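Local atomic coordinates of putative sugar ABC transport system, substrate-binding protein (PDB entry 5IX8), a protein that probably binds a carbohydrate in the periplasm and hands it to an ABC transporter. Residues A[181-193]-A[208-221]. Sequence-based numbering, arbitrary orientation. Where two conformers were deposited one is given.
Sequences EMSLADGMAQTQD and VTFLGIGAVRAARQ. With EDO (1,2-ethanediol), chain E; SO4 (sulfate ion), chain D.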
loop_
_atom_site.group_PDB
_atom_site.type_symbol
_atom_site.label_atom_id
_atom_site.label_comp_id
_atom_site.label_asym_id
_atom_site.label_seq_id
_atom_site.Cartn_x
_atom_site.Cartn_y
_atom_site.Cartn_z
ATOM N N GLU A 181 -6.345 1.320 -14.015
ATOM C CA GLU A 181 -6.716 0.911 -12.663
ATOM C C GLU A 181 -5.622 0.066 -12.024
ATOM O O GLU A 181 -5.857 -0.568 -10.990
ATOM C CB GLU A 181 -8.043 0.151 -12.634
ATOM C CG GLU A 181 -7.977 -1.114 -13.406
ATOM C CD GLU A 181 -9.273 -1.883 -13.336
ATOM O OE1 GLU A 181 -10.052 -1.636 -12.373
ATOM O OE2 GLU A 181 -9.503 -2.741 -14.225
HETATM N N MSE A 182 -4.429 0.086 -12.594
HETATM C CA MSE A 182 -3.248 -0.550 -12.014
HETATM C C MSE A 182 -3.370 -2.085 -12.014
HETATM O O MSE A 182 -2.819 -2.784 -11.146
HETATM C CB MSE A 182 -2.966 -0.001 -10.611
HETATM C CG MSE A 182 -2.796 1.527 -10.646
HETATM SE SE MSE A 182 -2.064 2.311 -9.070
HETATM C CE MSE A 182 -3.495 1.757 -7.902
ATOM N N SER A 183 -4.061 -2.613 -13.026
ATOM C CA SER A 183 -4.228 -4.049 -13.158
ATOM C C SER A 183 -3.034 -4.685 -13.870
ATOM O O SER A 183 -2.152 -4.002 -14.412
ATOM C CB SER A 183 -5.499 -4.328 -13.949
ATOM O OG SER A 183 -5.331 -3.876 -15.296
ATOM N N LEU A 184 -2.992 -6.021 -13.850
ATOM C CA LEU A 184 -2.024 -6.729 -14.682
ATOM C C LEU A 184 -2.146 -6.297 -16.129
ATOM O O LEU A 184 -1.143 -6.043 -16.810
ATOM C CB LEU A 184 -2.253 -8.236 -14.622
ATOM C CG LEU A 184 -1.962 -8.898 -13.298
ATOM C CD1 LEU A 184 -2.489 -10.299 -13.373
ATOM C CD2 LEU A 184 -0.467 -8.884 -13.109
ATOM N N ALA A 185 -3.381 -6.264 -16.630
ATOM C CA ALA A 185 -3.595 -5.926 -18.034
ATOM C C ALA A 185 -3.115 -4.521 -18.334
ATOM O O ALA A 185 -2.550 -4.282 -19.402
ATOM C CB ALA A 185 -5.073 -6.067 -18.400
ATOM N N ASP A 186 -3.316 -3.582 -17.404
ATOM C CA ASP A 186 -2.799 -2.224 -17.601
ATOM C C ASP A 186 -1.284 -2.215 -17.666
ATOM O O ASP A 186 -0.703 -1.512 -18.497
ATOM C CB ASP A 186 -3.206 -1.301 -16.451
ATOM C CG ASP A 186 -4.661 -0.940 -16.461
ATOM O OD1 ASP A 186 -5.295 -0.922 -17.548
ATOM O OD2 ASP A 186 -5.171 -0.690 -15.339
ATOM N N GLY A 187 -0.624 -2.947 -16.756
ATOM C CA GLY A 187 0.824 -2.959 -16.761
ATOM C C GLY A 187 1.366 -3.495 -18.066
ATOM O O GLY A 187 2.319 -2.937 -18.641
HETATM N N MSE A 188 0.740 -4.555 -18.575
HETATM C CA MSE A 188 1.180 -5.141 -19.828
HETATM C C MSE A 188 0.980 -4.156 -20.982
HETATM O O MSE A 188 1.900 -3.874 -21.755
HETATM C CB MSE A 188 0.409 -6.439 -20.086
HETATM C CG MSE A 188 0.513 -6.880 -21.506
HETATM SE SE MSE A 188 2.256 -7.680 -21.808
HETATM C CE MSE A 188 1.354 -9.311 -21.567
ATOM N N ALA A 189 -0.225 -3.609 -21.096
ATOM C CA ALA A 189 -0.514 -2.794 -22.266
ATOM C C ALA A 189 0.271 -1.492 -22.211
ATOM O O ALA A 189 0.815 -1.024 -23.226
ATOM C CB ALA A 189 -2.022 -2.536 -22.365
ATOM N N GLN A 190 0.328 -0.880 -21.036
ATOM C CA GLN A 190 1.045 0.388 -20.970
ATOM C C GLN A 190 2.535 0.188 -21.198
ATOM O O GLN A 190 3.180 1.027 -21.847
ATOM C CB GLN A 190 0.794 1.082 -19.639
ATOM C CG GLN A 190 -0.657 1.553 -19.498
ATOM C CD GLN A 190 -0.905 2.284 -18.215
ATOM O OE1 GLN A 190 -0.038 3.050 -17.696
ATOM N NE2 GLN A 190 -2.113 2.093 -17.683
ATOM N N THR A 191 3.106 -0.895 -20.667
ATOM C CA THR A 191 4.546 -1.066 -20.817
ATOM C C THR A 191 4.870 -1.495 -22.234
ATOM O O THR A 191 5.890 -1.071 -22.805
ATOM C CB THR A 191 5.084 -2.078 -19.796
ATOM O OG1 THR A 191 4.704 -1.646 -18.484
ATOM C CG2 THR A 191 6.625 -2.140 -19.869
ATOM N N GLN A 192 4.005 -2.305 -22.836
ATOM C CA GLN A 192 4.251 -2.686 -24.222
ATOM C C GLN A 192 4.285 -1.453 -25.124
ATOM O O GLN A 192 5.160 -1.314 -25.996
ATOM C CB GLN A 192 3.163 -3.663 -24.669
ATOM C CG GLN A 192 3.327 -4.178 -26.062
ATOM C CD GLN A 192 2.649 -5.518 -26.212
ATOM O OE1 GLN A 192 1.422 -5.597 -26.292
ATOM N NE2 GLN A 192 3.440 -6.585 -26.191
ATOM N N ASP A 193 3.334 -0.546 -24.921
ATOM C CA ASP A 193 3.292 0.692 -25.679
ATOM C C ASP A 193 4.530 1.553 -25.409
ATOM O O ASP A 193 5.182 2.043 -26.349
ATOM C CB ASP A 193 2.006 1.406 -25.274
ATOM C CG ASP A 193 1.818 2.705 -25.955
ATOM O OD1 ASP A 193 1.484 2.696 -27.152
ATOM O OD2 ASP A 193 1.961 3.739 -25.271
ATOM N N VAL A 208 3.258 -0.467 -8.072
ATOM C CA VAL A 208 2.519 -1.540 -7.398
ATOM C C VAL A 208 2.738 -2.861 -8.111
ATOM O O VAL A 208 3.026 -2.907 -9.314
ATOM C CB VAL A 208 0.994 -1.279 -7.319
ATOM C CG1 VAL A 208 0.691 -0.005 -6.627
ATOM C CG2 VAL A 208 0.373 -1.272 -8.725
ATOM N N THR A 209 2.564 -3.946 -7.347
ATOM C CA THR A 209 2.764 -5.328 -7.773
ATOM C C THR A 209 2.284 -5.630 -9.185
ATOM O O THR A 209 3.054 -6.089 -10.029
ATOM C CB THR A 209 2.041 -6.284 -6.813
ATOM O OG1 THR A 209 2.297 -5.923 -5.455
ATOM C CG2 THR A 209 2.496 -7.703 -7.075
ATOM N N PHE A 210 0.996 -5.431 -9.452
ATOM C CA PHE A 210 0.472 -5.912 -10.732
ATOM C C PHE A 210 1.002 -5.112 -11.908
ATOM O O PHE A 210 1.098 -5.656 -13.012
ATOM C CB PHE A 210 -1.053 -5.867 -10.761
ATOM C CG PHE A 210 -1.692 -6.828 -9.835
ATOM C CD1 PHE A 210 -0.980 -7.916 -9.343
ATOM C CD2 PHE A 210 -3.010 -6.662 -9.460
ATOM C CE1 PHE A 210 -1.595 -8.831 -8.468
ATOM C CE2 PHE A 210 -3.614 -7.560 -8.587
ATOM C CZ PHE A 210 -2.911 -8.648 -8.109
ATOM N N LEU A 211 1.287 -3.817 -11.718
ATOM C CA LEU A 211 1.907 -3.063 -12.811
ATOM C C LEU A 211 3.324 -3.564 -13.052
ATOM O O LEU A 211 3.740 -3.708 -14.200
ATOM C CB LEU A 211 1.882 -1.554 -12.530
ATOM C CG LEU A 211 0.509 -0.884 -12.616
ATOM C CD1 LEU A 211 0.633 0.576 -12.172
ATOM C CD2 LEU A 211 -0.085 -0.992 -14.023
ATOM N N GLY A 212 4.059 -3.892 -11.985
ATOM C CA GLY A 212 5.371 -4.499 -12.165
ATOM C C GLY A 212 5.322 -5.844 -12.882
ATOM O O GLY A 212 6.149 -6.115 -13.752
ATOM N N ILE A 213 4.384 -6.723 -12.497
ATOM C CA ILE A 213 4.224 -8.009 -13.192
ATOM C C ILE A 213 3.897 -7.781 -14.662
ATOM O O ILE A 213 4.445 -8.444 -15.551
ATOM C CB ILE A 213 3.124 -8.867 -12.528
ATOM C CG1 ILE A 213 3.420 -9.123 -11.042
ATOM C CG2 ILE A 213 2.902 -10.222 -13.308
ATOM C CD1 ILE A 213 4.563 -10.038 -10.793
ATOM N N GLY A 214 2.971 -6.862 -14.938
ATOM C CA GLY A 214 2.621 -6.603 -16.327
ATOM C C GLY A 214 3.805 -6.055 -17.103
ATOM O O GLY A 214 4.013 -6.405 -18.271
ATOM N N ALA A 215 4.603 -5.194 -16.457
ATOM C CA ALA A 215 5.784 -4.660 -17.126
ATOM C C ALA A 215 6.754 -5.782 -17.482
ATOM O O ALA A 215 7.312 -5.806 -18.587
ATOM C CB ALA A 215 6.466 -3.601 -16.248
ATOM N N VAL A 216 6.953 -6.728 -16.558
ATOM C CA VAL A 216 7.825 -7.868 -16.831
ATOM C C VAL A 216 7.269 -8.705 -17.976
ATOM O O VAL A 216 8.027 -9.155 -18.848
ATOM C CB VAL A 216 8.031 -8.702 -15.554
ATOM C CG1 VAL A 216 8.682 -10.073 -15.856
ATOM C CG2 VAL A 216 8.887 -7.931 -14.548
ATOM N N ARG A 217 5.941 -8.912 -18.025
ATOM C CA ARG A 217 5.387 -9.680 -19.151
ATOM C C ARG A 217 5.665 -8.968 -20.465
ATOM O O ARG A 217 6.011 -9.608 -21.463
ATOM C CB ARG A 217 3.869 -9.905 -19.041
ATOM C CG ARG A 217 3.360 -10.773 -17.887
ATOM C CD ARG A 217 1.821 -11.025 -18.040
ATOM N NE ARG A 217 1.459 -12.046 -19.027
ATOM C CZ ARG A 217 0.254 -12.178 -19.605
ATOM N NH1 ARG A 217 -0.702 -11.315 -19.356
ATOM N NH2 ARG A 217 0.006 -13.174 -20.481
ATOM N N ALA A 218 5.501 -7.643 -20.482
ATOM C CA ALA A 218 5.773 -6.867 -21.693
ATOM C C ALA A 218 7.240 -6.944 -22.085
ATOM O O ALA A 218 7.561 -7.074 -23.276
ATOM C CB ALA A 218 5.349 -5.402 -21.511
ATOM N N ALA A 219 8.140 -6.822 -21.106
ATOM C CA ALA A 219 9.569 -6.888 -21.386
ATOM C C ALA A 219 9.937 -8.258 -21.929
ATOM O O ALA A 219 10.719 -8.364 -22.885
ATOM C CB ALA A 219 10.365 -6.578 -20.107
ATOM N N ARG A 220 9.337 -9.320 -21.368
ATOM C CA ARG A 220 9.628 -10.667 -21.859
ATOM C C ARG A 220 9.161 -10.819 -23.303
ATOM O O ARG A 220 9.880 -11.374 -24.152
ATOM C CB ARG A 220 8.961 -11.713 -20.947
ATOM C CG ARG A 220 9.668 -11.919 -19.597
ATOM C CD ARG A 220 8.897 -12.853 -18.627
ATOM N NE ARG A 220 9.617 -13.016 -17.357
ATOM C CZ ARG A 220 9.141 -13.634 -16.270
ATOM N NH1 ARG A 220 7.916 -14.155 -16.263
ATOM N NH2 ARG A 220 9.895 -13.735 -15.176
ATOM N N GLN A 221 7.955 -10.344 -23.603
ATOM C CA GLN A 221 7.434 -10.502 -24.953
ATOM C C GLN A 221 8.269 -9.714 -25.955
ATOM O O GLN A 221 8.516 -10.195 -27.070
ATOM C CB GLN A 221 5.954 -10.087 -25.010
ATOM C CG GLN A 221 5.383 -10.066 -26.438
ATOM C CD GLN A 221 3.823 -10.152 -26.510
ATOM O OE1 GLN A 221 3.160 -9.188 -26.813
ATOM N NE2 GLN A 221 3.275 -11.337 -26.291
HETATM C C1 EDO E . -8.724 -3.073 -9.044
HETATM O O1 EDO E . -9.120 -1.862 -9.714
HETATM C C2 EDO E . -7.478 -3.652 -9.708
HETATM O O2 EDO E . -6.366 -2.806 -9.414
HETATM S S SO4 D . 13.274 -13.131 -17.509
HETATM O O1 SO4 D . 14.272 -13.245 -16.461
HETATM O O2 SO4 D . 12.216 -12.210 -17.079
HETATM O O3 SO4 D . 13.902 -12.620 -18.725
HETATM O O4 SO4 D . 12.729 -14.461 -17.749
HETATM O O HOH W 1 6.076 -5.805 -25.240
#
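Met188, a selenomethionine, and Leu211 reach across the two helices by different torsions. Met188 sets CG opposite its backbone N (chi1 163°) and then bends at chi2 and again at chi3, which lays SE against the backbone of Ala218, 3.5 Å from its N, and carries CE over one face of the Arg217 guanidinium. Leu211 instead turns CG beside its own N (chi1 -71°), sending CD2 to within 3.5 Å of Gly187 CA, a tight fit, while CD1 rests on CG of Met182. Between these side chains the backbones themselves meet: Met188 CA makes a CH···O contact of 3.5 Å with Gly214 O. With no side chain on Gly187 or Gly214, Gly187 C comes within 3.7 Å of Gly214 C, and the segment axes within 6.7 Å at -45°. In one of its two conformers Leu184 packs CD2 on Ile213 CG2 and beside Phe210; farther along Thr191 sits on Ala215 and Ala218 while its hydroxyl donates to Gly187 O. At the far end Gln192 NE2, in one of two conformers, donates to Gln221 OE1 at 2.7 Å, their amide planes nearly aligned, and a water links the same nitrogen to Ala218 O. At the start, Asp186 N donates to Ser183 OG and Ser183 N to Asp186 OD2, a capping box; Glu181 N reaches the same OD2 from the opposite face. The helices precede and follow strand 201-205 and pack on the same side of the sheet, in successive β-α-β units. Glycine and alanine thus bring the backbones together, with the direct side-chain hydrogen bond between the helices at one end.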